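Local coordinates for WGR domain-containing protein (Bacteroides fragilis, PDB 2RA8), which is of unknown function but joins a WGR domain, a module found in some nucleic-acid-associated proteins such as poly(ADP-ribose) polymerases, to a leucine-rich-repeat domain, at residues K2-F7 and G64-E70; L101-P107 and K137-F141; N266-E270 and E294-L299; M314-Y318 and P350-E354. One frame throughout, in Å; residues are numbered along the deposited sequence.

Contact 1 (K2-F7 and G64-E70); sequences KRVFVF and GYVETLE
Antiparallel strand pairing at one edge of the five-stranded WGR sheet joins 2-7 to the short strand 66-67, which follows helix 46-62. Val-6 and Val-66 form a hydrogen-bonded pair (Val-6 N to Val-66 O 3.0 Å, Val-66 N to Val-6 O 2.9 Å), while Phe-5 and Glu-67 form a non-hydrogen-bonded pair with CA atoms 4.2 Å apart. Thr-68 N extends the register to Val-4 O at 2.8 Å, and a water accepts from Val-4 N (2.7 Å) and donates to Thr-68 O (2.9 Å). Strand 13-21 flanks 3-8 on its other edge. Gly-64 ends the helix in a Schellman motif; at its phi of 107° a CB would be jammed against the preceding carbonyl O, and it would also strike Phe-7 CE1. Phe-7 CB sits 3.5 Å from the centroid of the Tyr-65 ring, over its face. On the side facing helix 46-62, Phe-5 (chi1 m) carries Glu-67 CG over its ring, 4.0 Å from the centroid; Val-4 and Val-6 turn to Ala-73 of helix 70-75. Arg-3 NH1 reaches Glu-67 OE1 at 3.0 Å, and Lys-2 NZ reaches Glu-70 OE2 at 3.3 Å. The pairing thus rests on backbone hydrogen bonds, to which two salt bridges and aromatic packing around Phe-5, Phe-7 and Tyr-65 are added.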
# COMPACT_ATOMS: atom_id res chain seq x y z
N LYS A 2 27.86 -6.31 17.66
CA LYS A 2 26.96 -5.81 16.63
C LYS A 2 26.93 -6.66 15.39
O LYS A 2 27.96 -7.08 14.87
CB LYS A 2 27.34 -4.38 16.21
CG LYS A 2 26.48 -3.82 15.09
CD LYS A 2 26.37 -2.30 15.17
CE LYS A 2 27.70 -1.60 14.97
NZ LYS A 2 27.53 -0.11 14.94
N ARG A 3 25.72 -6.95 14.94
CA ARG A 3 25.55 -7.72 13.73
C ARG A 3 24.86 -6.82 12.75
O ARG A 3 23.81 -6.24 13.03
CB ARG A 3 24.72 -8.97 14.01
CG ARG A 3 25.49 -10.00 14.84
CD ARG A 3 25.20 -11.39 14.33
NE ARG A 3 24.21 -12.08 15.14
CZ ARG A 3 23.40 -13.03 14.69
NH1 ARG A 3 23.44 -13.41 13.42
NH2 ARG A 3 22.56 -13.62 15.53
N VAL A 4 25.50 -6.67 11.58
CA VAL A 4 25.00 -5.80 10.53
C VAL A 4 24.36 -6.54 9.38
O VAL A 4 24.88 -7.55 8.90
CB VAL A 4 26.15 -4.93 9.99
CG1 VAL A 4 25.61 -3.87 9.03
CG2 VAL A 4 26.89 -4.28 11.15
N PHE A 5 23.22 -6.04 8.92
CA PHE A 5 22.49 -6.67 7.82
C PHE A 5 22.16 -5.65 6.75
O PHE A 5 21.99 -4.47 7.03
CB PHE A 5 21.20 -7.34 8.35
CG PHE A 5 21.45 -8.35 9.44
CD1 PHE A 5 21.77 -7.95 10.73
CD2 PHE A 5 21.36 -9.71 9.16
CE1 PHE A 5 21.99 -8.89 11.74
CE2 PHE A 5 21.58 -10.66 10.16
CZ PHE A 5 21.89 -10.25 11.45
N VAL A 6 22.05 -6.12 5.50
CA VAL A 6 21.77 -5.26 4.36
C VAL A 6 20.69 -5.79 3.43
O VAL A 6 20.65 -6.99 3.13
CB VAL A 6 23.07 -5.04 3.54
CG1 VAL A 6 22.77 -4.24 2.28
CG2 VAL A 6 24.10 -4.33 4.39
N PHE A 7 19.82 -4.90 2.95
CA PHE A 7 18.76 -5.28 2.02
C PHE A 7 18.83 -4.38 0.81
O PHE A 7 18.79 -3.15 0.94
CB PHE A 7 17.37 -5.13 2.66
CG PHE A 7 16.25 -5.61 1.77
CD1 PHE A 7 15.98 -6.97 1.67
CD2 PHE A 7 15.50 -4.72 1.02
CE1 PHE A 7 14.98 -7.43 0.82
CE2 PHE A 7 14.49 -5.18 0.17
CZ PHE A 7 14.24 -6.53 0.07
N GLY A 64 14.68 -11.02 3.78
CA GLY A 64 15.68 -10.85 2.74
C GLY A 64 16.96 -10.12 3.13
O GLY A 64 17.86 -9.98 2.31
N TYR A 65 17.04 -9.65 4.37
CA TYR A 65 18.24 -8.96 4.83
C TYR A 65 19.37 -9.96 4.89
O TYR A 65 19.19 -11.09 5.37
CB TYR A 65 18.00 -8.35 6.20
CG TYR A 65 17.36 -6.99 6.14
CD1 TYR A 65 18.14 -5.83 6.19
CD2 TYR A 65 15.98 -6.85 6.01
CE1 TYR A 65 17.55 -4.58 6.12
CE2 TYR A 65 15.39 -5.61 5.93
CZ TYR A 65 16.18 -4.48 5.99
OH TYR A 65 15.60 -3.24 5.93
N VAL A 66 20.54 -9.57 4.38
CA VAL A 66 21.70 -10.46 4.38
C VAL A 66 22.76 -9.96 5.31
O VAL A 66 23.21 -8.82 5.19
CB VAL A 66 22.31 -10.56 2.96
CG1 VAL A 66 23.50 -11.54 2.98
CG2 VAL A 66 21.25 -11.02 1.97
N GLU A 67 23.18 -10.82 6.24
CA GLU A 67 24.22 -10.43 7.20
C GLU A 67 25.48 -10.07 6.45
O GLU A 67 25.95 -10.84 5.60
CB GLU A 67 24.49 -11.55 8.19
CG GLU A 67 25.09 -11.04 9.49
CD GLU A 67 25.08 -12.05 10.61
OE1 GLU A 67 24.22 -12.96 10.60
OE2 GLU A 67 25.93 -11.92 11.53
N THR A 68 26.03 -8.90 6.78
CA THR A 68 27.21 -8.35 6.12
C THR A 68 28.22 -7.80 7.12
O THR A 68 27.83 -7.19 8.11
CB THR A 68 26.79 -7.19 5.18
OG1 THR A 68 25.70 -7.62 4.34
CG2 THR A 68 27.94 -6.76 4.30
N LEU A 69 29.51 -7.99 6.85
CA LEU A 69 30.55 -7.45 7.72
C LEU A 69 30.35 -5.97 7.86
O LEU A 69 30.09 -5.28 6.87
CB LEU A 69 31.94 -7.70 7.13
CG LEU A 69 32.49 -9.12 7.22
CD1 LEU A 69 33.78 -9.23 6.39
CD2 LEU A 69 32.77 -9.44 8.68
N GLU A 70 30.48 -5.46 9.08
CA GLU A 70 30.29 -4.03 9.32
C GLU A 70 31.16 -3.13 8.46
O GLU A 70 30.68 -2.14 7.91
CB GLU A 70 30.53 -3.70 10.79
CG GLU A 70 29.80 -2.45 11.24
CD GLU A 70 30.13 -2.07 12.66
OE1 GLU A 70 30.41 -2.98 13.47
OE2 GLU A 70 30.08 -0.86 12.97
O HOH W 1 27.64 -8.07 10.84

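Contact 2 (L101-P107 and K137-F141); sequences LKDKKLP and KFAHF
Segment 101-107 runs off the end of helix 96-102 at Asp-103 into a type I turn, Asp-103 to Leu-106; segment 137-141 likewise leaves helix 135-138 through a type I turn, Phe-138 to Phe-141, closed by Phe-141 N to Phe-138 O at 3.3 Å. The backbones stay well apart, the nearest CA atoms being those of Pro-107 and Lys-137 at 7.0 Å, so side chains span the gap. Asp-103 OD1 accepts from Lys-105 N at 3.0 Å, an Asx turn, and its OD2 binds Lys-81 and Tyr-83 of strand 80-83. Leu-106 (chi1 t, chi2 p) sends CD1 to the edge of the Phe-141 ring, 3.6 Å from CZ. Leu-101 (m, t) meets the edge of Phe-138 through CD2 to CE1, 3.8 Å; Ile-100 packs against both Leu-106 and Phe-138. Weak polar links lie around this apolar layer: Lys-137, its chain extended beyond chi1, puts NZ 3.2 Å from Leu-101 O, and His-140 (chi1 p) puts NE2 2.9 Å from Leu-106 O. These turns lead from helices into the neighbouring parallel strands 111-114 and 143-146; the two Leu-Phe contacts join successive coils, consistent with the stacking of a leucine-rich-repeat solenoid.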
# COMPACT_ATOMS: atom_id res chain seq x y z
N LEU A 101 20.61 11.25 -17.90
CA LEU A 101 21.92 11.49 -18.53
C LEU A 101 22.78 12.46 -17.75
O LEU A 101 24.00 12.45 -17.88
CB LEU A 101 21.74 12.00 -19.96
CG LEU A 101 21.17 11.05 -21.03
CD1 LEU A 101 20.86 11.84 -22.29
CD2 LEU A 101 22.17 9.92 -21.34
N LYS A 102 22.14 13.31 -16.94
CA LYS A 102 22.85 14.30 -16.13
C LYS A 102 23.44 13.77 -14.83
O LYS A 102 24.57 14.10 -14.48
CB LYS A 102 21.92 15.48 -15.79
CG LYS A 102 22.46 16.41 -14.69
CD LYS A 102 21.98 15.98 -13.30
CE LYS A 102 22.98 16.37 -12.20
NZ LYS A 102 23.24 17.84 -12.10
N ASP A 103 22.67 12.96 -14.12
CA ASP A 103 23.10 12.40 -12.83
C ASP A 103 24.51 11.87 -12.82
O ASP A 103 24.86 10.97 -13.60
CB ASP A 103 22.14 11.29 -12.40
CG ASP A 103 22.17 11.06 -10.90
OD1 ASP A 103 23.13 11.52 -10.24
OD2 ASP A 103 21.22 10.42 -10.39
N LYS A 104 25.32 12.41 -11.91
CA LYS A 104 26.72 12.00 -11.76
C LYS A 104 26.90 10.71 -11.00
O LYS A 104 28.02 10.20 -10.91
CB LYS A 104 27.52 13.10 -11.06
CG LYS A 104 27.46 14.45 -11.76
CD LYS A 104 28.42 15.45 -11.12
CE LYS A 104 28.08 15.73 -9.67
NZ LYS A 104 29.06 16.67 -9.04
N LYS A 105 25.83 10.17 -10.43
CA LYS A 105 25.94 8.90 -9.71
C LYS A 105 25.52 7.78 -10.63
O LYS A 105 25.61 6.60 -10.28
CB LYS A 105 25.07 8.89 -8.45
CG LYS A 105 23.58 8.94 -8.70
CD LYS A 105 22.80 8.50 -7.47
CE LYS A 105 23.01 9.43 -6.28
NZ LYS A 105 22.33 8.92 -5.06
N LEU A 106 25.09 8.15 -11.83
CA LEU A 106 24.66 7.18 -12.82
C LEU A 106 25.65 6.05 -13.04
O LEU A 106 25.25 4.88 -13.12
CB LEU A 106 24.40 7.87 -14.16
CG LEU A 106 23.71 7.03 -15.24
CD1 LEU A 106 22.32 6.60 -14.77
CD2 LEU A 106 23.60 7.85 -16.51
N PRO A 107 26.95 6.37 -13.13
CA PRO A 107 27.93 5.29 -13.34
C PRO A 107 28.03 4.32 -12.20
O PRO A 107 28.42 3.16 -12.40
CB PRO A 107 29.24 6.05 -13.56
CG PRO A 107 28.80 7.35 -14.13
CD PRO A 107 27.60 7.68 -13.26
N LYS A 137 26.73 4.86 -21.54
CA LYS A 137 26.37 5.25 -20.17
C LYS A 137 25.48 4.27 -19.45
O LYS A 137 25.35 4.33 -18.23
CB LYS A 137 25.66 6.60 -20.15
CG LYS A 137 26.51 7.79 -20.54
CD LYS A 137 25.80 9.09 -20.18
CE LYS A 137 26.63 10.30 -20.58
NZ LYS A 137 25.96 11.59 -20.26
N PHE A 138 24.85 3.36 -20.19
CA PHE A 138 23.94 2.38 -19.59
C PHE A 138 24.42 0.96 -19.79
O PHE A 138 23.78 0.01 -19.34
CB PHE A 138 22.53 2.51 -20.19
CG PHE A 138 21.90 3.87 -20.01
CD1 PHE A 138 22.18 4.90 -20.91
CD2 PHE A 138 21.04 4.12 -18.95
CE1 PHE A 138 21.61 6.16 -20.74
CE2 PHE A 138 20.46 5.38 -18.78
CZ PHE A 138 20.75 6.40 -19.67
N ALA A 139 25.55 0.81 -20.46
CA ALA A 139 26.09 -0.51 -20.72
C ALA A 139 26.40 -1.29 -19.46
O ALA A 139 26.49 -2.52 -19.50
CB ALA A 139 27.35 -0.39 -21.58
N HIS A 140 26.56 -0.58 -18.34
CA HIS A 140 26.89 -1.23 -17.08
C HIS A 140 25.76 -1.78 -16.22
O HIS A 140 25.99 -2.62 -15.34
CB HIS A 140 27.74 -0.28 -16.20
CG HIS A 140 26.97 0.85 -15.59
ND1 HIS A 140 26.62 1.98 -16.30
CD2 HIS A 140 26.50 1.03 -14.33
CE1 HIS A 140 25.97 2.81 -15.49
NE2 HIS A 140 25.89 2.26 -14.30
N PHE A 141 24.54 -1.33 -16.45
CA PHE A 141 23.41 -1.78 -15.64
C PHE A 141 23.12 -3.27 -15.62
O PHE A 141 23.21 -3.96 -16.64
CB PHE A 141 22.16 -1.00 -16.03
CG PHE A 141 22.16 0.40 -15.51
CD1 PHE A 141 21.87 0.65 -14.18
CD2 PHE A 141 22.46 1.47 -16.34
CE1 PHE A 141 21.88 1.94 -13.68
CE2 PHE A 141 22.48 2.77 -15.84
CZ PHE A 141 22.19 3.00 -14.52

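Contact 3 (N266-E270 and E294-L299); sequences NVVVE and EGARLL
Asn-266 (chi1 m) lies against Gly-295, its OD1 3.4 Å from Gly-295 CA and the two CA atoms only 4.4 Å apart. A CB on Gly-295 would fall 2.2 Å from that oxygen, so its absence lets Asn-266, as placed, lie against this turn. Asn-266 ND2 also touches Glu-294 CG at 3.7 Å, while its hydrogen bond goes to Thr-292 OG1, just ahead of the second segment. One turn on, Val-269 (chi1 t) fits between partners: its CG1 is 3.7 Å from Gly-295 O, 3.9 Å from Leu-298 CB and 4.1 Å from Leu-299 CD2. Leu-298 CD1 closes over the first helix, 4.2 Å from Asn-266 O. No hydrogen bond crosses the interface. The two helical segments run nearly parallel, 17° apart, with axes 8.7 Å apart at closest. On the far side of 294-299, Ala-296 meets helix 321-330. Side-by-side helices that each follow a strand of one parallel sheet (256-260, then 283-285) form the helical layer of an alpha/beta leucine-rich-repeat solenoid.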
# COMPACT_ATOMS: atom_id res chain seq x y z
N ASN A 266 -7.06 -21.59 -12.74
CA ASN A 266 -7.04 -23.03 -12.49
C ASN A 266 -6.37 -23.77 -13.61
O ASN A 266 -5.74 -24.81 -13.39
CB ASN A 266 -8.47 -23.58 -12.31
CG ASN A 266 -9.23 -22.93 -11.17
OD1 ASN A 266 -8.66 -22.54 -10.14
ND2 ASN A 266 -10.54 -22.82 -11.34
N VAL A 267 -6.50 -23.26 -14.83
CA VAL A 267 -5.91 -23.91 -15.99
C VAL A 267 -4.41 -23.94 -15.86
O VAL A 267 -3.76 -24.92 -16.25
CB VAL A 267 -6.27 -23.17 -17.30
CG1 VAL A 267 -5.93 -24.05 -18.49
CG2 VAL A 267 -7.75 -22.81 -17.31
N VAL A 268 -3.85 -22.86 -15.31
CA VAL A 268 -2.41 -22.74 -15.12
C VAL A 268 -1.90 -23.86 -14.25
O VAL A 268 -0.79 -24.38 -14.46
CB VAL A 268 -2.04 -21.35 -14.51
CG1 VAL A 268 -0.54 -21.23 -14.29
CG2 VAL A 268 -2.53 -20.23 -15.43
N VAL A 269 -2.71 -24.27 -13.29
CA VAL A 269 -2.32 -25.37 -12.41
C VAL A 269 -2.13 -26.61 -13.25
O VAL A 269 -1.18 -27.37 -13.05
CB VAL A 269 -3.40 -25.63 -11.34
CG1 VAL A 269 -2.98 -26.81 -10.45
CG2 VAL A 269 -3.62 -24.38 -10.51
N GLU A 270 -3.04 -26.82 -14.20
CA GLU A 270 -2.97 -27.99 -15.07
C GLU A 270 -1.68 -27.96 -15.89
O GLU A 270 -0.99 -28.97 -16.02
CB GLU A 270 -4.17 -28.01 -16.02
CG GLU A 270 -4.25 -29.27 -16.87
CD GLU A 270 -5.23 -29.14 -18.03
OE1 GLU A 270 -6.41 -28.81 -17.78
OE2 GLU A 270 -4.81 -29.36 -19.19
N GLU A 294 -11.26 -25.85 -6.99
CA GLU A 294 -11.08 -26.90 -7.98
C GLU A 294 -9.69 -26.83 -8.55
O GLU A 294 -9.18 -27.81 -9.11
CB GLU A 294 -12.14 -26.80 -9.10
CG GLU A 294 -12.44 -25.40 -9.57
CD GLU A 294 -13.62 -25.36 -10.53
OE1 GLU A 294 -14.03 -24.26 -10.93
OE2 GLU A 294 -14.14 -26.45 -10.87
N GLY A 295 -9.06 -25.68 -8.39
CA GLY A 295 -7.70 -25.52 -8.87
C GLY A 295 -6.76 -26.14 -7.86
O GLY A 295 -5.87 -26.93 -8.21
N ALA A 296 -6.94 -25.79 -6.58
CA ALA A 296 -6.11 -26.33 -5.51
C ALA A 296 -6.27 -27.82 -5.43
O ALA A 296 -5.34 -28.55 -5.10
CB ALA A 296 -6.50 -25.70 -4.18
N ARG A 297 -7.49 -28.28 -5.72
CA ARG A 297 -7.84 -29.69 -5.72
C ARG A 297 -6.83 -30.50 -6.51
O ARG A 297 -6.36 -31.55 -6.07
CB ARG A 297 -9.22 -29.87 -6.35
CG ARG A 297 -10.24 -30.66 -5.55
CD ARG A 297 -9.85 -32.12 -5.39
NE ARG A 297 -9.12 -32.36 -4.15
CZ ARG A 297 -9.60 -32.13 -2.93
NH1 ARG A 297 -10.82 -31.63 -2.79
NH2 ARG A 297 -8.88 -32.41 -1.86
N LEU A 298 -6.51 -30.00 -7.70
CA LEU A 298 -5.56 -30.68 -8.57
C LEU A 298 -4.25 -30.91 -7.87
O LEU A 298 -3.66 -31.99 -7.98
CB LEU A 298 -5.34 -29.88 -9.85
CG LEU A 298 -6.58 -29.47 -10.66
CD1 LEU A 298 -6.14 -28.67 -11.86
CD2 LEU A 298 -7.37 -30.69 -11.10
N LEU A 299 -3.78 -29.90 -7.15
CA LEU A 299 -2.52 -30.01 -6.43
C LEU A 299 -2.58 -31.13 -5.44
O LEU A 299 -1.67 -31.97 -5.39
CB LEU A 299 -2.20 -28.72 -5.68
CG LEU A 299 -1.91 -27.48 -6.52
CD1 LEU A 299 -1.92 -26.26 -5.60
CD2 LEU A 299 -0.57 -27.63 -7.22

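Contact 4 (M314-Y318 and P350-E354); sequences MKYNY and PMITE
Near the C-terminal end of the leucine-rich-repeat domain, a loop leaving strand 311-313 is met by segment 350-354, extended up to Thr-353, which runs antiparallel to it (178° between the directions of 315-318 and 350-354) without strand pairing. Two tyrosines bridge the gap. Tyr-316 (chi1 t), on a backbone with positive phi (78°), donates its OH to Ile-352 O at 2.8 Å; Tyr-318 (chi1 m) accepts at OH from Ile-352 N, 3.1 Å. Both backbone polar groups of Ile-352 are thereby engaged. Between the tyrosines, Asn-317 points away from 350-354: its place matches the asparagine of the leucine-rich-repeat consensus LxxLxLxxNxL. Its ND2 bonds to Met-314 O (2.9 Å) and its OD1 to Leu-319 N within the coil, while ND2 to Val-337 O ties it to the next. That alternation turns Tyr-316 and Tyr-318 toward the C-terminal segment. Each ring is covered on a face: Glu-354 CB stands 3.6 Å from the Tyr-316 centroid, 8° off the normal, and Met-351, a selenomethionine (chi1 m, chi2 t), lays CB 3.8 Å and SE 4.0 Å from the Tyr-318 centroid, a Met-aromatic contact. Tyr-318 CE1 also meets Met-351 CG at 3.5 Å. A water donates to Lys-315 O and to Glu-354 OE1, 2.7 Å each, bridging the end of the contact beside Tyr-316.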
# COMPACT_ATOMS: atom_id res chain seq x y z
N MSE A 314 0.27 -18.63 -3.84
CA MSE A 314 -1.15 -18.51 -4.19
C MSE A 314 -1.71 -17.26 -3.57
O MSE A 314 -2.91 -17.17 -3.28
CB MSE A 314 -1.92 -19.74 -3.70
CG MSE A 314 -1.44 -21.05 -4.34
SE MSE A 314 -2.40 -22.64 -3.73
CE MSE A 314 -1.23 -23.19 -2.31
N LYS A 315 -0.84 -16.28 -3.35
CA LYS A 315 -1.22 -15.01 -2.75
C LYS A 315 -2.24 -14.35 -3.64
O LYS A 315 -1.99 -14.10 -4.81
CB LYS A 315 0.02 -14.14 -2.59
CG LYS A 315 -0.16 -12.89 -1.75
CD LYS A 315 1.20 -12.38 -1.30
CE LYS A 315 1.17 -10.89 -0.97
NZ LYS A 315 0.14 -10.57 0.05
N TYR A 316 -3.40 -14.05 -3.06
CA TYR A 316 -4.57 -13.48 -3.74
C TYR A 316 -5.21 -14.63 -4.47
O TYR A 316 -4.72 -15.09 -5.50
CB TYR A 316 -4.23 -12.35 -4.74
CG TYR A 316 -5.48 -11.73 -5.35
CD1 TYR A 316 -6.10 -12.31 -6.46
CD2 TYR A 316 -6.10 -10.62 -4.76
CE1 TYR A 316 -7.31 -11.82 -6.95
CE2 TYR A 316 -7.32 -10.12 -5.25
CZ TYR A 316 -7.91 -10.73 -6.34
OH TYR A 316 -9.12 -10.28 -6.84
N ASN A 317 -6.32 -15.11 -3.92
CA ASN A 317 -7.03 -16.25 -4.47
C ASN A 317 -8.49 -16.26 -4.08
O ASN A 317 -8.98 -15.32 -3.45
CB ASN A 317 -6.38 -17.54 -3.95
CG ASN A 317 -6.46 -17.65 -2.43
OD1 ASN A 317 -7.54 -17.75 -1.86
ND2 ASN A 317 -5.30 -17.62 -1.77
N TYR A 318 -9.18 -17.33 -4.44
CA TYR A 318 -10.59 -17.48 -4.11
C TYR A 318 -10.82 -18.85 -3.52
O TYR A 318 -11.79 -19.53 -3.84
CB TYR A 318 -11.46 -17.29 -5.37
CG TYR A 318 -11.76 -15.85 -5.73
CD1 TYR A 318 -12.88 -15.19 -5.21
CD2 TYR A 318 -10.93 -15.14 -6.60
CE1 TYR A 318 -13.17 -13.87 -5.55
CE2 TYR A 318 -11.21 -13.81 -6.94
CZ TYR A 318 -12.33 -13.19 -6.42
OH TYR A 318 -12.60 -11.89 -6.77
N PRO A 350 -18.93 -10.89 -9.26
CA PRO A 350 -18.04 -11.59 -10.20
C PRO A 350 -16.64 -11.64 -9.66
O PRO A 350 -16.13 -10.66 -9.13
CB PRO A 350 -18.13 -10.75 -11.47
CG PRO A 350 -19.51 -10.18 -11.39
CD PRO A 350 -19.62 -9.78 -9.93
N MSE A 351 -15.99 -12.79 -9.80
CA MSE A 351 -14.63 -12.94 -9.32
C MSE A 351 -13.68 -12.35 -10.32
O MSE A 351 -13.74 -12.65 -11.51
CB MSE A 351 -14.31 -14.42 -9.09
CG MSE A 351 -15.23 -15.08 -8.07
SE MSE A 351 -14.81 -16.94 -7.77
CE MSE A 351 -15.65 -17.68 -9.36
N ILE A 352 -12.79 -11.48 -9.83
CA ILE A 352 -11.83 -10.81 -10.69
C ILE A 352 -10.39 -11.04 -10.30
O ILE A 352 -10.11 -11.53 -9.20
CB ILE A 352 -12.09 -9.29 -10.70
CG1 ILE A 352 -12.02 -8.75 -9.28
CG2 ILE A 352 -13.46 -9.01 -11.30
CD1 ILE A 352 -12.21 -7.24 -9.18
N THR A 353 -9.49 -10.69 -11.20
CA THR A 353 -8.05 -10.84 -10.97
C THR A 353 -7.57 -9.72 -10.07
O THR A 353 -8.26 -8.71 -9.90
CB THR A 353 -7.26 -10.79 -12.30
OG1 THR A 353 -7.62 -9.60 -13.02
CG2 THR A 353 -7.58 -12.00 -13.16
N GLU A 354 -6.39 -9.88 -9.48
CA GLU A 354 -5.85 -8.87 -8.57
C GLU A 354 -5.71 -7.47 -9.17
O GLU A 354 -6.11 -6.49 -8.54
CB GLU A 354 -4.49 -9.32 -8.04
CG GLU A 354 -4.06 -8.58 -6.78
CD GLU A 354 -2.65 -8.91 -6.36
OE1 GLU A 354 -2.29 -10.10 -6.32
OE2 GLU A 354 -1.88 -7.97 -6.05
O HOH W 2 -0.48 -11.92 -5.35

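Overall arrangement
The four contacts follow one another in series along the chain. Contact 1 belongs to the N-terminal WGR domain; the others lie in the helices and loops that flank the ten-stranded parallel repeat sheet. Contact 2 joins early coils, with its centre about 27 Å from that of contact 1 and nearest atoms about 14 Å apart. Contacts 3 and 4 lie beyond the chain's centre from it, their centres about 45 and 40 Å away. Those two alone touch, their centres about 14 Å apart: Leu-299 CD1, from the helical layer, packs 4.1 Å from SE of Met-314, just after strand 311-313. No active site is known to which the contacts could be related.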